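Long-range contacts in TSC1 N-terminal domain (Chaetomium thermophilum, PDB 7A0M), which probably binds lysosomal phosphoinositides as part of TSC1, a step needed for the TSC complex to move to lysosomes and regulate mTORC1: residues Y334-D340 with Y385-K391; Q375-P380 with A411-D415. One frame throughout, in Å; residues are numbered along the deposited sequence.

Contact 1 (Y334-D340 with Y385-K391); sequences YPINFVD and YTIETEK
E390 drives its carboxylate into the first turn of helix 335-343. E390 OE1 takes the backbone N-H of I336 at 3.0 Å through its syn lone pair. E390 OE2 is gripped twice by N337: by the backbone N at 2.9 Å on the syn side, and by side-chain ND2 at 2.6 Å on the anti side, nearly straight at 173°. Both donors approach OE2 from one face of the carboxylate, which is fixed against rotation. ND2 also makes a weak bond to I387 O. E390 reaches across with CG anti to the backbone N (chi1 176°) and the chain extended beyond it. E390 CG lies 3.8 Å from CD2 of the Y334 ring, whose plane stands steeply to the carboxylate. Shortening E390 to an alanine would remove the shared acceptor, and the N337 amide, left with only its weak bond across the contact, is likely to turn more freely. Around this grip, I336 CG2 packs on I387 CB at 3.8 Å, and the aliphatic part of K391 crosses the N337 amide, K391 CD 3.3 Å from N337 OD1. In the next shell N381 also donates to E390 OE1, and Y334 OH bonds to P260 O. T386 and T389 form a capping box leading into the short helix that carries E390. A side-chain carboxylate from a distant segment thus caps first-turn N-H groups of helix 335-343, where the helix dipole would probably favour the negative charge.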
loop_
_atom_site.group_PDB
_atom_site.type_symbol
_atom_site.label_atom_id
_atom_site.label_comp_id
_atom_site.label_asym_id
_atom_site.label_seq_id
_atom_site.Cartn_x
_atom_site.Cartn_y
_atom_site.Cartn_z
ATOM N N TYR B 334 2.470 -14.508 -2.824
ATOM C CA TYR B 334 3.934 -14.478 -2.836
ATOM C C TYR B 334 4.406 -13.069 -3.165
ATOM O O TYR B 334 4.942 -12.809 -4.248
ATOM C CB TYR B 334 4.492 -15.499 -3.831
ATOM C CG TYR B 334 4.226 -16.933 -3.434
ATOM C CD1 TYR B 334 3.063 -17.581 -3.830
ATOM C CD2 TYR B 334 5.135 -17.637 -2.656
ATOM C CE1 TYR B 334 2.814 -18.889 -3.466
ATOM C CE2 TYR B 334 4.895 -18.946 -2.286
ATOM C CZ TYR B 334 3.734 -19.567 -2.694
ATOM O OH TYR B 334 3.491 -20.871 -2.328
ATOM N N PRO B 335 4.219 -12.124 -2.238
ATOM C CA PRO B 335 4.608 -10.731 -2.529
ATOM C C PRO B 335 6.100 -10.539 -2.728
ATOM O O PRO B 335 6.508 -9.838 -3.663
ATOM C CB PRO B 335 4.103 -9.970 -1.296
ATOM C CG PRO B 335 4.085 -10.997 -0.212
ATOM C CD PRO B 335 3.669 -12.272 -0.881
ATOM N N ILE B 336 6.930 -11.138 -1.872
ATOM C CA ILE B 336 8.370 -10.908 -1.948
ATOM C C ILE B 336 8.930 -11.450 -3.258
ATOM O O ILE B 336 9.774 -10.812 -3.901
ATOM C CB ILE B 336 9.074 -11.526 -0.727
ATOM C CG1 ILE B 336 8.488 -10.951 0.564
ATOM C CG2 ILE B 336 10.573 -11.272 -0.789
ATOM C CD1 ILE B 336 9.055 -11.570 1.820
ATOM N N ASN B 337 8.474 -12.632 -3.676
ATOM C CA ASN B 337 8.897 -13.167 -4.965
ATOM C C ASN B 337 8.309 -12.373 -6.126
ATOM O O ASN B 337 8.957 -12.235 -7.170
ATOM C CB ASN B 337 8.513 -14.642 -5.078
ATOM C CG ASN B 337 9.429 -15.544 -4.274
ATOM O OD1 ASN B 337 10.401 -16.085 -4.798
ATOM N ND2 ASN B 337 9.123 -15.706 -2.992
ATOM N N PHE B 338 7.089 -11.852 -5.969
ATOM C CA PHE B 338 6.455 -11.112 -7.058
ATOM C C PHE B 338 7.171 -9.791 -7.317
ATOM O O PHE B 338 7.495 -9.465 -8.465
ATOM C CB PHE B 338 4.980 -10.867 -6.738
ATOM C CG PHE B 338 4.186 -10.337 -7.900
ATOM C CD1 PHE B 338 4.588 -10.579 -9.205
ATOM C CD2 PHE B 338 3.044 -9.584 -7.687
ATOM C CE1 PHE B 338 3.860 -10.088 -10.274
ATOM C CE2 PHE B 338 2.313 -9.089 -8.751
ATOM C CZ PHE B 338 2.721 -9.340 -10.044
ATOM N N VAL B 339 7.423 -9.014 -6.261
ATOM C CA VAL B 339 8.096 -7.731 -6.447
ATOM C C VAL B 339 9.547 -7.940 -6.860
ATOM O O VAL B 339 10.141 -7.076 -7.514
ATOM C CB VAL B 339 7.984 -6.866 -5.177
ATOM C CG1 VAL B 339 6.527 -6.713 -4.762
ATOM C CG2 VAL B 339 8.812 -7.455 -4.042
ATOM N N ASP B 340 10.142 -9.080 -6.494
ATOM C CA ASP B 340 11.486 -9.388 -6.969
ATOM C C ASP B 340 11.495 -9.696 -8.461
ATOM O O ASP B 340 12.473 -9.388 -9.149
ATOM C CB ASP B 340 12.074 -10.557 -6.182
ATOM C CG ASP B 340 13.549 -10.766 -6.468
ATOM O OD1 ASP B 340 14.375 -9.991 -5.937
ATOM O OD2 ASP B 340 13.884 -11.703 -7.222
ATOM N N TYR B 385 9.270 -12.823 6.296
ATOM C CA TYR B 385 9.934 -13.794 5.445
ATOM C C TYR B 385 10.999 -13.122 4.597
ATOM O O TYR B 385 10.987 -11.909 4.376
ATOM C CB TYR B 385 8.928 -14.513 4.534
ATOM C CG TYR B 385 7.822 -15.189 5.303
ATOM C CD1 TYR B 385 8.042 -16.402 5.942
ATOM C CD2 TYR B 385 6.567 -14.615 5.409
ATOM C CE1 TYR B 385 7.037 -17.026 6.658
ATOM C CE2 TYR B 385 5.558 -15.232 6.122
ATOM C CZ TYR B 385 5.799 -16.437 6.744
ATOM O OH TYR B 385 4.797 -17.054 7.455
ATOM N N THR B 386 11.933 -13.945 4.137
ATOM C CA THR B 386 12.839 -13.600 3.061
ATOM C C THR B 386 12.256 -14.141 1.760
ATOM O O THR B 386 11.199 -14.776 1.741
ATOM C CB THR B 386 14.235 -14.168 3.324
ATOM O OG1 THR B 386 14.186 -15.600 3.293
ATOM C CG2 THR B 386 14.743 -13.719 4.686
ATOM N N ILE B 387 12.951 -13.880 0.652
ATOM C CA ILE B 387 12.499 -14.424 -0.619
ATOM C C ILE B 387 12.607 -15.945 -0.629
ATOM O O ILE B 387 11.886 -16.612 -1.379
ATOM C CB ILE B 387 13.285 -13.786 -1.782
ATOM C CG1 ILE B 387 12.681 -14.191 -3.128
ATOM C CG2 ILE B 387 14.758 -14.163 -1.710
ATOM C CD1 ILE B 387 13.311 -13.496 -4.312
ATOM N N GLU B 388 13.476 -16.513 0.211
ATOM C CA GLU B 388 13.617 -17.963 0.296
ATOM C C GLU B 388 12.523 -18.579 1.162
ATOM O O GLU B 388 11.800 -19.480 0.722
ATOM C CB GLU B 388 14.999 -18.325 0.846
ATOM C CG GLU B 388 16.149 -18.027 -0.096
ATOM C CD GLU B 388 16.003 -18.733 -1.428
ATOM O OE1 GLU B 388 15.817 -18.042 -2.451
ATOM O OE2 GLU B 388 16.063 -19.981 -1.450
ATOM N N THR B 389 12.391 -18.105 2.404
ATOM C CA THR B 389 11.450 -18.711 3.340
ATOM C C THR B 389 9.996 -18.467 2.956
ATOM O O THR B 389 9.123 -19.225 3.391
ATOM C CB THR B 389 11.703 -18.196 4.758
ATOM O OG1 THR B 389 11.696 -16.763 4.758
ATOM C CG2 THR B 389 13.044 -18.696 5.274
ATOM N N GLU B 390 9.712 -17.431 2.162
ATOM C CA GLU B 390 8.357 -17.254 1.649
ATOM C C GLU B 390 7.927 -18.461 0.825
ATOM O O GLU B 390 6.765 -18.884 0.882
ATOM C CB GLU B 390 8.268 -15.975 0.819
ATOM C CG GLU B 390 6.909 -15.758 0.173
ATOM C CD GLU B 390 6.842 -14.470 -0.618
ATOM O OE1 GLU B 390 6.496 -13.430 -0.022
ATOM O OE2 GLU B 390 7.146 -14.493 -1.829
ATOM N N LYS B 391 8.853 -19.031 0.056
ATOM C CA LYS B 391 8.563 -20.242 -0.702
ATOM C C LYS B 391 8.694 -21.493 0.158
ATOM O O LYS B 391 8.031 -22.500 -0.115
ATOM C CB LYS B 391 9.492 -20.332 -1.914
ATOM C CG LYS B 391 9.295 -19.214 -2.927
ATOM C CD LYS B 391 10.300 -19.311 -4.064
ATOM C CE LYS B 391 11.722 -19.123 -3.557
ATOM N NZ LYS B 391 12.712 -19.097 -4.668
#

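Contact 2 (Q375-P380 with A411-D415); sequences QHLLHP and ALVVD
H376 and V413 face each other in a single backbone bridge, flanked by two hydrogen bonds. L377 N donates to L412 O at 2.8 Å in the carbonyl plane. V414 N donates to Q375 O at 2.7 Å, tilted 33° from the plane of the Q375 carbonyl. Each carbonyl also receives a CA-H contact, L412 O from H376 CA at 3.1 Å and Q375 O from V413 CA. The tight side is built on L412, whose branches divide: L412 CD1 comes within 3.4 Å of H379 CD2, and L412 CD2 meets P380 CD at 4.1 Å. H379 swings its ring there because CG is anti to its backbone N (chi1 -162°); NE2 bonds to G332 O and ND1 to N381 N. The H376 ring lies alongside V413, H376 NE2 3.9 Å from V413 CG2, and is tied to T328 OG1 and F372 O. The L377 and V414 side chains cross at about a right angle, L377 CD2 4.0 Å from V414 CG2. Toward solvent the contact loosens: A411 is exposed and D415 poorly ordered. L377, L378, P380 and V414 also meet the second subunit. Backbone bonds thus hold the register of two irregular segments, while histidines bonded through both ring nitrogens keep fixed orientations against L412 and V413.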
loop_
_atom_site.group_PDB
_atom_site.type_symbol
_atom_site.label_atom_id
_atom_site.label_comp_id
_atom_site.label_asym_id
_atom_site.label_seq_id
_atom_site.Cartn_x
_atom_site.Cartn_y
_atom_site.Cartn_z
ATOM N N GLN B 375 -2.407 0.550 -5.385
ATOM C CA GLN B 375 -3.663 -0.041 -4.951
ATOM C C GLN B 375 -3.499 -1.033 -3.808
ATOM O O GLN B 375 -4.504 -1.566 -3.326
ATOM C CB GLN B 375 -4.345 -0.750 -6.128
ATOM C CG GLN B 375 -4.916 0.167 -7.193
ATOM C CD GLN B 375 -5.460 -0.607 -8.380
ATOM O OE1 GLN B 375 -5.306 -1.827 -8.464
ATOM N NE2 GLN B 375 -6.105 0.097 -9.303
ATOM N N HIS B 376 -2.274 -1.300 -3.360
ATOM C CA HIS B 376 -2.034 -2.371 -2.404
ATOM C C HIS B 376 -1.198 -1.887 -1.228
ATOM O O HIS B 376 -0.197 -1.186 -1.406
ATOM C CB HIS B 376 -1.350 -3.560 -3.083
ATOM C CG HIS B 376 -2.244 -4.305 -4.025
ATOM N ND1 HIS B 376 -2.521 -3.859 -5.299
ATOM C CD2 HIS B 376 -2.936 -5.460 -3.873
ATOM C CE1 HIS B 376 -3.338 -4.708 -5.894
ATOM N NE2 HIS B 376 -3.605 -5.690 -5.049
ATOM N N LEU B 377 -1.620 -2.280 -0.029
ATOM C CA LEU B 377 -0.885 -1.991 1.192
ATOM C C LEU B 377 0.386 -2.833 1.265
ATOM O O LEU B 377 0.553 -3.823 0.545
ATOM C CB LEU B 377 -1.756 -2.269 2.417
ATOM C CG LEU B 377 -3.071 -1.496 2.526
ATOM C CD1 LEU B 377 -3.996 -2.171 3.527
ATOM C CD2 LEU B 377 -2.814 -0.051 2.919
ATOM N N LEU B 378 1.295 -2.422 2.148
ATOM C CA LEU B 378 2.474 -3.228 2.435
ATOM C C LEU B 378 2.062 -4.593 2.977
ATOM O O LEU B 378 1.227 -4.691 3.882
ATOM C CB LEU B 378 3.376 -2.509 3.438
ATOM C CG LEU B 378 4.666 -3.236 3.827
ATOM C CD1 LEU B 378 5.610 -3.345 2.636
ATOM C CD2 LEU B 378 5.348 -2.544 4.998
ATOM N N HIS B 379 2.652 -5.645 2.419
ATOM C CA HIS B 379 2.279 -7.009 2.768
ATOM C C HIS B 379 2.962 -7.424 4.070
ATOM O O HIS B 379 4.129 -7.089 4.292
ATOM C CB HIS B 379 2.665 -7.969 1.646
ATOM C CG HIS B 379 1.959 -9.287 1.703
ATOM N ND1 HIS B 379 2.258 -10.252 2.640
ATOM C CD2 HIS B 379 0.980 -9.809 0.925
ATOM C CE1 HIS B 379 1.485 -11.307 2.445
ATOM N NE2 HIS B 379 0.702 -11.063 1.410
ATOM N N PRO B 380 2.258 -8.140 4.951
ATOM C CA PRO B 380 2.894 -8.593 6.200
ATOM C C PRO B 380 4.089 -9.509 5.984
ATOM O O PRO B 380 4.927 -9.623 6.888
ATOM C CB PRO B 380 1.760 -9.326 6.933
ATOM C CG PRO B 380 0.504 -8.825 6.317
ATOM C CD PRO B 380 0.824 -8.473 4.899
ATOM N N ALA B 411 -7.955 -7.685 1.816
ATOM C CA ALA B 411 -7.616 -6.726 2.862
ATOM C C ALA B 411 -6.413 -5.867 2.501
ATOM O O ALA B 411 -6.186 -4.841 3.151
ATOM C CB ALA B 411 -7.353 -7.457 4.180
ATOM N N LEU B 412 -5.643 -6.259 1.488
ATOM C CA LEU B 412 -4.503 -5.488 1.018
ATOM C C LEU B 412 -4.881 -4.458 -0.038
ATOM O O LEU B 412 -4.060 -3.589 -0.354
ATOM C CB LEU B 412 -3.438 -6.431 0.450
ATOM C CG LEU B 412 -2.888 -7.466 1.432
ATOM C CD1 LEU B 412 -2.149 -8.560 0.687
ATOM C CD2 LEU B 412 -1.982 -6.804 2.459
ATOM N N VAL B 413 -6.094 -4.526 -0.578
ATOM C CA VAL B 413 -6.508 -3.685 -1.695
ATOM C C VAL B 413 -7.074 -2.376 -1.165
ATOM O O VAL B 413 -7.924 -2.372 -0.267
ATOM C CB VAL B 413 -7.540 -4.412 -2.574
ATOM C CG1 VAL B 413 -7.996 -3.514 -3.716
ATOM C CG2 VAL B 413 -6.959 -5.711 -3.108
ATOM N N VAL B 414 -6.601 -1.265 -1.722
ATOM C CA VAL B 414 -7.083 0.063 -1.360
ATOM C C VAL B 414 -8.177 0.441 -2.352
ATOM O O VAL B 414 -7.895 0.769 -3.507
ATOM C CB VAL B 414 -5.949 1.095 -1.367
ATOM C CG1 VAL B 414 -6.445 2.436 -0.846
ATOM C CG2 VAL B 414 -4.768 0.596 -0.548
ATOM N N ASP B 415 -9.428 0.391 -1.904
ATOM C CA ASP B 415 -10.556 0.722 -2.766
ATOM C C ASP B 415 -11.680 1.400 -1.988
ATOM O O ASP B 415 -12.476 2.149 -2.554
ATOM C CB ASP B 415 -11.083 -0.534 -3.467
ATOM C CG ASP B 415 -11.490 -1.626 -2.493
ATOM O OD1 ASP B 415 -11.314 -1.446 -1.269
ATOM O OD2 ASP B 415 -11.988 -2.673 -2.956
#

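Contacts 1 and 2 lie about 16 Å apart between centres, on the same side of the chain's centre and about 31 Å from it. Their segments alternate along the chain: 334-340, 375-380, 385-391, 411-415. They meet directly where P335 CG packs 3.3 Å from H379 CG, so the helix start that receives the carboxylate in contact 1 rests on the loop bridged to the C-terminal segment in contact 2. N381 joins them chemically, its side chain reaching contact 1 and its backbone N contact 2. Both contacts touch the second subunit: V339 packs on L378 of that subunit, and V414 on L377 of that subunit.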